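Local coordinates for KaiC-like domain-containing protein (Pyrococcus horikoshii, PDB 3BS4) that is of unknown function but carries a KaiC-like domain, probably of RecA-like fold, and holds a peptide of unknown identity, at residues A[15-20]-A[205-210]; A[36-41]-A[186-191]; A[43-48]-A[140-145]. All coordinates share one frame; numbering follows the deposited sequence.

Interaction 1 (A[15-20]-A[205-210]); sequences GKIKKH and ADYVLK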
loop_
_atom_site.group_PDB
_atom_site.type_symbol
_atom_site.label_atom_id
_atom_site.label_comp_id
_atom_site.label_asym_id
_atom_site.label_seq_id
_atom_site.Cartn_x
_atom_site.Cartn_y
_atom_site.Cartn_z
ATOM N N GLY A 15 19.043 4.225 1.465
ATOM C CA GLY A 15 19.282 2.794 1.609
ATOM C C GLY A 15 18.038 1.985 1.312
ATOM O O GLY A 15 16.929 2.522 1.290
ATOM N N LYS A 16 18.236 0.693 1.082
ATOM C CA LYS A 16 17.146 -0.223 0.776
ATOM C C LYS A 16 16.237 -0.470 1.986
ATOM O O LYS A 16 16.573 -0.125 3.115
ATOM C CB LYS A 16 17.717 -1.523 0.220
ATOM C CG LYS A 16 18.221 -1.355 -1.211
ATOM C CD LYS A 16 19.022 -2.543 -1.701
ATOM C CE LYS A 16 18.132 -3.642 -2.240
ATOM N NZ LYS A 16 18.935 -4.650 -3.008
ATOM N N ILE A 17 15.067 -1.046 1.725
ATOM C CA ILE A 17 14.058 -1.237 2.761
ATOM C C ILE A 17 14.356 -2.460 3.620
ATOM O O ILE A 17 14.579 -3.544 3.094
ATOM C CB ILE A 17 12.673 -1.437 2.115
ATOM C CG1 ILE A 17 12.310 -0.221 1.248
ATOM C CG2 ILE A 17 11.607 -1.705 3.197
ATOM C CD1 ILE A 17 11.188 -0.481 0.257
ATOM N N LYS A 18 14.345 -2.275 4.937
ATOM C CA LYS A 18 14.443 -3.381 5.875
ATOM C C LYS A 18 13.241 -4.306 5.692
ATOM O O LYS A 18 12.087 -3.881 5.781
ATOM C CB LYS A 18 14.513 -2.855 7.308
ATOM C CG LYS A 18 14.565 -3.943 8.349
ATOM C CD LYS A 18 14.755 -3.375 9.743
ATOM C CE LYS A 18 15.319 -4.415 10.702
ATOM N NZ LYS A 18 14.511 -5.666 10.814
ATOM N N LYS A 19 13.521 -5.569 5.399
ATOM C CA LYS A 19 12.480 -6.550 5.162
ATOM C C LYS A 19 11.435 -6.562 6.292
ATOM O O LYS A 19 11.775 -6.518 7.479
ATOM C CB LYS A 19 13.104 -7.935 4.966
ATOM C CG LYS A 19 12.108 -9.010 4.587
ATOM C CD LYS A 19 12.830 -10.266 4.129
ATOM C CE LYS A 19 11.899 -11.461 4.079
ATOM N NZ LYS A 19 12.601 -12.567 3.356
ATOM N N HIS A 20 10.165 -6.579 5.892
ATOM C CA HIS A 20 9.002 -6.630 6.788
ATOM C C HIS A 20 8.556 -5.287 7.343
ATOM O O HIS A 20 7.640 -5.232 8.159
ATOM C CB HIS A 20 9.156 -7.636 7.940
ATOM C CG HIS A 20 9.348 -9.045 7.485
ATOM N ND1 HIS A 20 10.305 -9.875 8.033
ATOM C CD2 HIS A 20 8.722 -9.768 6.529
ATOM C CE1 HIS A 20 10.249 -11.053 7.438
ATOM N NE2 HIS A 20 9.303 -11.014 6.519
ATOM N N ALA A 205 4.038 3.339 11.197
ATOM C CA ALA A 205 4.955 3.089 10.074
ATOM C C ALA A 205 6.435 3.113 10.474
ATOM O O ALA A 205 6.841 3.908 11.334
ATOM C CB ALA A 205 4.703 4.092 8.965
ATOM N N ASP A 206 7.237 2.267 9.831
ATOM C CA ASP A 206 8.690 2.310 10.030
ATOM C C ASP A 206 9.337 3.390 9.180
ATOM O O ASP A 206 10.327 4.025 9.594
ATOM C CB ASP A 206 9.313 0.952 9.728
ATOM C CG ASP A 206 8.725 -0.142 10.585
ATOM O OD1 ASP A 206 8.904 -0.098 11.834
ATOM O OD2 ASP A 206 8.057 -1.035 10.017
ATOM N N TYR A 207 8.794 3.579 7.975
ATOM C CA TYR A 207 9.239 4.643 7.081
ATOM C C TYR A 207 8.054 5.537 6.776
ATOM O O TYR A 207 6.963 5.030 6.591
ATOM C CB TYR A 207 9.726 4.086 5.740
ATOM C CG TYR A 207 10.934 3.186 5.810
ATOM C CD1 TYR A 207 12.200 3.654 5.441
ATOM C CD2 TYR A 207 10.803 1.849 6.182
ATOM C CE1 TYR A 207 13.316 2.798 5.490
ATOM C CE2 TYR A 207 11.900 0.999 6.232
ATOM C CZ TYR A 207 13.145 1.478 5.887
ATOM O OH TYR A 207 14.231 0.602 5.948
ATOM N N VAL A 208 8.281 6.848 6.719
ATOM C CA VAL A 208 7.247 7.758 6.231
ATOM C C VAL A 208 7.877 8.655 5.184
ATOM O O VAL A 208 8.842 9.383 5.480
ATOM C CB VAL A 208 6.665 8.653 7.339
ATOM C CG1 VAL A 208 5.634 9.621 6.727
ATOM C CG2 VAL A 208 6.042 7.809 8.457
ATOM N N LEU A 209 7.324 8.602 3.973
ATOM C CA LEU A 209 7.678 9.511 2.876
ATOM C C LEU A 209 6.474 10.381 2.587
ATOM O O LEU A 209 5.375 9.859 2.390
ATOM C CB LEU A 209 8.040 8.724 1.613
ATOM C CG LEU A 209 9.128 7.646 1.741
ATOM C CD1 LEU A 209 9.473 7.047 0.363
ATOM C CD2 LEU A 209 10.364 8.160 2.437
ATOM N N LYS A 210 6.680 11.692 2.543
ATOM C CA LYS A 210 5.572 12.627 2.306
ATOM C C LYS A 210 5.814 13.323 0.983
ATOM O O LYS A 210 6.910 13.822 0.747
ATOM C CB LYS A 210 5.499 13.676 3.412
ATOM C CG LYS A 210 4.383 14.679 3.208
ATOM C CD LYS A 210 4.136 15.456 4.479
ATOM C CE LYS A 210 4.958 16.714 4.541
ATOM N NZ LYS A 210 4.537 17.547 5.725
#
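The Tyr207 side chain spans the gap to the loop 15-20 and ends against the peptide unit that joins Ile17 to Lys18, its ring lying obliquely beside the Ile17 branch. The backbones stay well apart, with 8.7 Å between Ile17 CA and Tyr207 CA, which is the evidence that a long side chain and not strand pairing makes the contact. With CG anti to the carbonyl carbon (chi1 -63°), the ring extends from the start of strand 207-216 and carries its hydroxyl to the loop. There the Lys18 N-H gives a hydrogen bond to Tyr207 OH, 3.1 Å from Lys18 N and almost straight at 176°. The same oxygen packs 3.7 Å from Ile17 CA, and Lys18 CB is also 3.7 Å from Tyr207 OH, although the remainder of that lysine leads away. Further down the ring, Ile17 CG2 rests 4.1 Å from Tyr207 CE2. A phenylalanine here would probably leave the Lys18 N-H without its acceptor and the loop less firmly fixed to the strand. Trp5 meets the Tyr207 ring edge-to-face and also touches Ile17, while Ile23 of strand 22-27 packs on both Ile17 and Tyr207. The loop follows helix 8-14 and leads into strand 22-27, the neighbour with which Tyr207 forms backbone hydrogen bonds. A connection folded over the entry ends of parallel strands and pinned by an aromatic residue thus belongs to the N-terminal border of the central sheet. In an alpha/beta fold of the RecA-like kind, expected of a KaiC-like domain, that border lies at the opposite end of the strands from their C-terminal ends, where relatives bind nucleotide.

Interaction 2 (A[36-41]-A[186-191]); sequences DILFYI and FWLWEG
Phe186 leans from its strand onto Leu38 and Ile41 of the helix, and its atoms meet them in turn. CB of Phe186 lies 3.8 Å from Leu38 CD1, and CG follows at 4.0 Å from that methyl. Next along the ring, Phe186 CD1 is again 3.8 Å from Leu38 CD1, so a single methyl serves the whole base of the side chain. At the far end Phe186 CZ comes to 4.1 Å from Ile41 CG2, the two side chains meeting at about a right angle. The second methyl of Leu38 works one step along the strand: CD2 packs 3.7 Å from Leu188 CB as the two leucines run past each other in opposite directions. The Leu38 torsions explain this split: chi1 (-169°, CG anti to the backbone N) carries CG toward the strand, and chi2 (51°) turns CD1 to Phe186 and CD2 to Leu188. No hydrogen bond crosses the interface, and the four touching residues are all buried. The axes of helix 36-41 and strand 186-190 approach to 10.0 Å and run nearly antiparallel, at 160°. Phe144 of strand 141-146 stacks on Phe186 and also touches Leu38, widening this apolar layer, whereas Trp187, directed to the other side of the sheet, packs on helix 195-204 and bonds through NE1 to the bound peptide's backbone; strand 184-190 is thus sandwiched between helices 34-47 and 195-204.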
loop_
_atom_site.group_PDB
_atom_site.type_symbol
_atom_site.label_atom_id
_atom_site.label_comp_id
_atom_site.label_asym_id
_atom_site.label_seq_id
_atom_site.Cartn_x
_atom_site.Cartn_y
_atom_site.Cartn_z
ATOM N N ASP A 36 0.977 8.106 -7.736
ATOM C CA ASP A 36 1.592 7.518 -8.935
ATOM C C ASP A 36 2.968 6.924 -8.650
ATOM O O ASP A 36 3.374 5.961 -9.302
ATOM C CB ASP A 36 1.707 8.557 -10.054
ATOM C CG ASP A 36 0.388 8.816 -10.755
ATOM O OD1 ASP A 36 -0.523 7.943 -10.683
ATOM O OD2 ASP A 36 0.286 9.884 -11.415
ATOM N N ILE A 37 3.691 7.476 -7.670
ATOM C CA ILE A 37 4.978 6.894 -7.274
ATOM C C ILE A 37 4.708 5.507 -6.675
ATOM O O ILE A 37 5.404 4.531 -6.992
ATOM C CB ILE A 37 5.761 7.783 -6.275
ATOM C CG1 ILE A 37 6.169 9.095 -6.960
ATOM C CG2 ILE A 37 6.991 7.057 -5.779
ATOM C CD1 ILE A 37 6.794 10.076 -6.025
ATOM N N LEU A 38 3.677 5.418 -5.828
ATOM C CA LEU A 38 3.344 4.130 -5.226
ATOM C C LEU A 38 2.880 3.114 -6.268
ATOM O O LEU A 38 3.278 1.938 -6.187
ATOM C CB LEU A 38 2.296 4.269 -4.117
ATOM C CG LEU A 38 2.139 2.978 -3.303
ATOM C CD1 LEU A 38 3.483 2.440 -2.815
ATOM C CD2 LEU A 38 1.259 3.185 -2.124
ATOM N N PHE A 39 2.055 3.538 -7.227
ATOM C CA PHE A 39 1.641 2.611 -8.293
ATOM C C PHE A 39 2.839 2.159 -9.123
ATOM O O PHE A 39 2.916 1.006 -9.540
ATOM C CB PHE A 39 0.534 3.205 -9.162
ATOM C CG PHE A 39 -0.847 2.984 -8.597
ATOM C CD1 PHE A 39 -1.483 1.750 -8.739
ATOM C CD2 PHE A 39 -1.519 4.012 -7.950
ATOM C CE1 PHE A 39 -2.778 1.537 -8.225
ATOM C CE2 PHE A 39 -2.811 3.811 -7.422
ATOM C CZ PHE A 39 -3.439 2.572 -7.562
ATOM N N TYR A 40 3.793 3.056 -9.335
ATOM C CA TYR A 40 5.020 2.657 -10.011
ATOM C C TYR A 40 5.751 1.545 -9.262
ATOM O O TYR A 40 6.106 0.523 -9.850
ATOM C CB TYR A 40 5.922 3.871 -10.212
ATOM C CG TYR A 40 7.223 3.516 -10.878
ATOM C CD1 TYR A 40 7.285 3.337 -12.259
ATOM C CD2 TYR A 40 8.386 3.332 -10.118
ATOM C CE1 TYR A 40 8.480 2.995 -12.873
ATOM C CE2 TYR A 40 9.601 2.989 -10.731
ATOM C CZ TYR A 40 9.624 2.823 -12.111
ATOM O OH TYR A 40 10.810 2.470 -12.726
ATOM N N ILE A 41 5.960 1.738 -7.964
ATOM C CA ILE A 41 6.605 0.731 -7.128
ATOM C C ILE A 41 5.860 -0.604 -7.200
ATOM O O ILE A 41 6.475 -1.658 -7.406
ATOM C CB ILE A 41 6.738 1.230 -5.679
ATOM C CG1 ILE A 41 7.684 2.439 -5.639
ATOM C CG2 ILE A 41 7.242 0.112 -4.754
ATOM C CD1 ILE A 41 7.781 3.112 -4.281
ATOM N N PHE A 186 3.126 -1.436 2.126
ATOM C CA PHE A 186 3.029 -0.014 1.787
ATOM C C PHE A 186 1.623 0.459 2.023
ATOM O O PHE A 186 0.678 -0.125 1.514
ATOM C CB PHE A 186 3.375 0.215 0.319
ATOM C CG PHE A 186 4.799 -0.089 -0.022
ATOM C CD1 PHE A 186 5.729 0.933 -0.123
ATOM C CD2 PHE A 186 5.195 -1.398 -0.272
ATOM C CE1 PHE A 186 7.067 0.658 -0.466
ATOM C CE2 PHE A 186 6.543 -1.685 -0.598
ATOM C CZ PHE A 186 7.464 -0.639 -0.695
ATOM N N TRP A 187 1.494 1.530 2.794
ATOM C CA TRP A 187 0.205 2.178 3.007
ATOM C C TRP A 187 0.215 3.498 2.266
ATOM O O TRP A 187 1.182 4.244 2.361
ATOM C CB TRP A 187 0.019 2.508 4.495
ATOM C CG TRP A 187 -0.355 1.335 5.320
ATOM C CD1 TRP A 187 -0.565 0.052 4.873
ATOM C CD2 TRP A 187 -0.638 1.326 6.723
ATOM N NE1 TRP A 187 -0.948 -0.759 5.924
ATOM C CE2 TRP A 187 -1.012 0.003 7.065
ATOM C CE3 TRP A 187 -0.595 2.303 7.732
ATOM C CZ2 TRP A 187 -1.332 -0.374 8.381
ATOM C CZ3 TRP A 187 -0.913 1.922 9.041
ATOM C CH2 TRP A 187 -1.287 0.599 9.341
ATOM N N LEU A 188 -0.875 3.814 1.578
ATOM C CA LEU A 188 -1.015 5.134 0.976
ATOM C C LEU A 188 -1.984 5.960 1.824
ATOM O O LEU A 188 -3.033 5.465 2.209
ATOM C CB LEU A 188 -1.551 5.002 -0.460
ATOM C CG LEU A 188 -1.758 6.309 -1.245
ATOM C CD1 LEU A 188 -0.419 7.078 -1.433
ATOM C CD2 LEU A 188 -2.413 6.049 -2.589
ATOM N N TRP A 189 -1.665 7.233 2.060
ATOM C CA TRP A 189 -2.635 8.124 2.703
ATOM C C TRP A 189 -2.759 9.373 1.845
ATOM O O TRP A 189 -1.763 10.043 1.620
ATOM C CB TRP A 189 -2.187 8.515 4.125
ATOM C CG TRP A 189 -3.183 9.395 4.844
ATOM C CD1 TRP A 189 -3.367 10.727 4.675
ATOM C CD2 TRP A 189 -4.115 8.980 5.854
ATOM N NE1 TRP A 189 -4.385 11.188 5.508
ATOM C CE2 TRP A 189 -4.864 10.125 6.230
ATOM C CE3 TRP A 189 -4.417 7.749 6.447
ATOM C CZ2 TRP A 189 -5.884 10.072 7.202
ATOM C CZ3 TRP A 189 -5.443 7.693 7.400
ATOM C CH2 TRP A 189 -6.151 8.849 7.772
ATOM N N GLU A 190 -3.977 9.657 1.362
ATOM C CA GLU A 190 -4.217 10.781 0.446
ATOM C C GLU A 190 -4.801 11.954 1.208
ATOM O O GLU A 190 -5.896 11.846 1.764
ATOM C CB GLU A 190 -5.156 10.337 -0.689
ATOM C CG GLU A 190 -4.557 9.186 -1.494
ATOM C CD GLU A 190 -5.414 8.741 -2.668
ATOM O OE1 GLU A 190 -5.659 9.545 -3.596
ATOM O OE2 GLU A 190 -5.813 7.575 -2.683
ATOM N N GLY A 191 -4.066 13.060 1.231
ATOM C CA GLY A 191 -4.558 14.300 1.860
ATOM C C GLY A 191 -4.220 14.380 3.334
ATOM O O GLY A 191 -3.265 13.747 3.810
#

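Interaction 3 (A[43-48]-A[140-145]); sequences SRKLKS and ELYGFA
Lys45, Tyr142 and Phe144 account for nearly all of the surface this contact buries, and the lysine is in touch with both rings. Its aliphatic chain lies across one face of Tyr142, at about a right angle to that side chain. CD of Lys45 is 3.9 Å from the Tyr142 ring centroid and 25° off the normal, a CH-pi contact displaced toward the rim. The approach tightens outward: Lys45 CE is 3.4 Å from Tyr142 CZ, and Lys45 NZ gives a hydrogen bond of 3.1 Å to Tyr142 OH. A bend at chi2 (-57°) turns the chain to follow the ring toward the hydroxyl, which explains why methylenes and ammonium group all engage one residue. The other ring is met differently, with Lys45 CG at the edge of Phe144, near its plane and 4.4 Å from CZ.

A lysine buried this way needs compensation, and its strongest polar partner lies outside the two segments: NZ forms a salt bridge with Glu6, which also takes Arg44, and a hydrogen bond with the Ser4 carbonyl. Three oxygens therefore grip the ammonium group, and its charge would probably polarise the phenol of Tyr142.

The lysine sits near the end of helix 34-47, and the rings belong to strand 141-146, whose Leu141 packs instead on helix 115-132 and on an aromatic residue of the bound peptide. Helix 34-47 joins strand 22-27 to strand 51-56, and strands 184-190 and 141-146 lie between those two in the sheet. The contact is therefore the far end of a beta-alpha-beta crossover that passes over two intervening strands, consistent with the RecA-like alpha/beta fold of KaiC relatives.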
loop_
_atom_site.group_PDB
_atom_site.type_symbol
_atom_site.label_atom_id
_atom_site.label_comp_id
_atom_site.label_asym_id
_atom_site.label_seq_id
_atom_site.Cartn_x
_atom_site.Cartn_y
_atom_site.Cartn_z
ATOM N N SER A 43 3.843 -1.696 -9.566
ATOM C CA SER A 43 4.007 -2.286 -10.891
ATOM C C SER A 43 5.373 -2.980 -11.011
ATOM O O SER A 43 5.480 -4.048 -11.631
ATOM C CB SER A 43 3.822 -1.235 -11.988
ATOM O OG SER A 43 4.936 -0.365 -12.073
ATOM N N ARG A 44 6.406 -2.403 -10.405
ATOM C CA ARG A 44 7.750 -2.983 -10.487
ATOM C C ARG A 44 7.863 -4.267 -9.675
ATOM O O ARG A 44 8.540 -5.199 -10.100
ATOM C CB ARG A 44 8.813 -1.980 -10.040
ATOM C CG ARG A 44 8.983 -0.807 -10.993
ATOM C CD ARG A 44 10.124 -1.063 -11.962
ATOM N NE ARG A 44 11.379 -1.273 -11.236
ATOM C CZ ARG A 44 12.593 -1.182 -11.774
ATOM N NH1 ARG A 44 12.738 -0.869 -13.056
ATOM N NH2 ARG A 44 13.668 -1.393 -11.023
ATOM N N LYS A 45 7.194 -4.323 -8.522
ATOM C CA LYS A 45 7.241 -5.536 -7.700
ATOM C C LYS A 45 6.509 -6.681 -8.403
ATOM O O LYS A 45 6.957 -7.837 -8.348
ATOM C CB LYS A 45 6.664 -5.293 -6.295
ATOM C CG LYS A 45 7.421 -4.240 -5.493
ATOM C CD LYS A 45 8.888 -4.606 -5.354
ATOM C CE LYS A 45 9.611 -3.762 -4.315
ATOM N NZ LYS A 45 11.080 -4.056 -4.319
ATOM N N LEU A 46 5.405 -6.349 -9.073
ATOM C CA LEU A 46 4.653 -7.339 -9.846
ATOM C C LEU A 46 5.469 -7.828 -11.037
ATOM O O LEU A 46 5.551 -9.043 -11.280
ATOM C CB LEU A 46 3.334 -6.763 -10.334
ATOM C CG LEU A 46 2.182 -6.723 -9.331
ATOM C CD1 LEU A 46 1.035 -5.880 -9.879
ATOM C CD2 LEU A 46 1.734 -8.150 -9.003
ATOM N N LYS A 47 6.081 -6.893 -11.760
ATOM C CA LYS A 47 6.814 -7.244 -12.993
ATOM C C LYS A 47 8.073 -8.041 -12.698
ATOM O O LYS A 47 8.597 -8.722 -13.588
ATOM C CB LYS A 47 7.171 -5.993 -13.807
ATOM C CG LYS A 47 6.024 -5.426 -14.564
ATOM C CD LYS A 47 6.425 -4.080 -15.148
ATOM C CE LYS A 47 5.333 -3.491 -15.981
ATOM N NZ LYS A 47 5.718 -2.123 -16.439
ATOM N N SER A 48 8.554 -7.963 -11.460
ATOM C CA SER A 48 9.728 -8.710 -11.021
ATOM C C SER A 48 9.360 -10.065 -10.400
ATOM O O SER A 48 10.175 -10.689 -9.707
ATOM C CB SER A 48 10.554 -7.867 -10.049
ATOM O OG SER A 48 11.034 -6.706 -10.693
ATOM N N GLU A 140 9.565 -12.450 -2.830
ATOM C CA GLU A 140 9.178 -11.605 -1.713
ATOM C C GLU A 140 7.671 -11.356 -1.765
ATOM O O GLU A 140 7.073 -11.361 -2.841
ATOM C CB GLU A 140 9.947 -10.282 -1.742
ATOM C CG GLU A 140 11.410 -10.411 -1.342
ATOM C CD GLU A 140 11.611 -10.877 0.090
ATOM O OE1 GLU A 140 10.740 -10.628 0.961
ATOM O OE2 GLU A 140 12.666 -11.500 0.358
ATOM N N LEU A 141 7.075 -11.161 -0.585
ATOM C CA LEU A 141 5.663 -10.799 -0.465
ATOM C C LEU A 141 5.550 -9.329 -0.094
ATOM O O LEU A 141 6.198 -8.858 0.850
ATOM C CB LEU A 141 4.953 -11.649 0.595
ATOM C CG LEU A 141 3.492 -11.311 0.922
ATOM C CD1 LEU A 141 2.564 -11.477 -0.289
ATOM C CD2 LEU A 141 3.003 -12.146 2.115
ATOM N N TYR A 142 4.732 -8.617 -0.854
ATOM C CA TYR A 142 4.483 -7.204 -0.571
ATOM C C TYR A 142 2.999 -7.003 -0.390
ATOM O O TYR A 142 2.214 -7.664 -1.054
ATOM C CB TYR A 142 4.947 -6.337 -1.735
ATOM C CG TYR A 142 6.435 -6.372 -1.921
ATOM C CD1 TYR A 142 7.264 -5.549 -1.163
ATOM C CD2 TYR A 142 7.024 -7.242 -2.850
ATOM C CE1 TYR A 142 8.660 -5.581 -1.330
ATOM C CE2 TYR A 142 8.403 -7.284 -3.008
ATOM C CZ TYR A 142 9.211 -6.455 -2.260
ATOM O OH TYR A 142 10.581 -6.482 -2.439
ATOM N N GLY A 143 2.621 -6.080 0.494
ATOM C CA GLY A 143 1.220 -5.653 0.603
ATOM C C GLY A 143 1.113 -4.179 0.283
ATOM O O GLY A 143 2.053 -3.402 0.531
ATOM N N PHE A 144 -0.022 -3.806 -0.305
ATOM C CA PHE A 144 -0.318 -2.393 -0.592
ATOM C C PHE A 144 -1.715 -2.087 -0.128
ATOM O O PHE A 144 -2.634 -2.831 -0.488
ATOM C CB PHE A 144 -0.221 -2.131 -2.096
ATOM C CG PHE A 144 1.180 -2.256 -2.631
ATOM C CD1 PHE A 144 1.961 -1.126 -2.818
ATOM C CD2 PHE A 144 1.732 -3.508 -2.919
ATOM C CE1 PHE A 144 3.271 -1.223 -3.283
ATOM C CE2 PHE A 144 3.055 -3.618 -3.391
ATOM C CZ PHE A 144 3.819 -2.474 -3.573
ATOM N N ALA A 145 -1.894 -1.032 0.676
ATOM C CA ALA A 145 -3.253 -0.602 1.084
ATOM C C ALA A 145 -3.564 0.759 0.459
ATOM O O ALA A 145 -2.936 1.770 0.823
ATOM C CB ALA A 145 -3.366 -0.521 2.620
#

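Overall arrangement
From the N terminus, the chain first supplies 15-20, then both helix segments, 36-41 and 43-48. The partners arrive in reverse order: 140-145 closes interaction 3, 186-191 closes interaction 2 and 205-210 closes interaction 1, so the loops nest and none cross. Helix 34-47 is shared by interactions 2 and 3, whose strands are sheet neighbours: Phe186 N lies 2.7 Å from Gly143 O, a probable hydrogen bond. The N-terminal loop meets both inner contacts, with Ile17 CD1 3.8 Å from Phe186 CZ and a salt bridge of 3.2 Å from Lys19 NZ to Glu140 OE2. Together they tie that loop and helix to strands 141-146, 184-190 and 207-216.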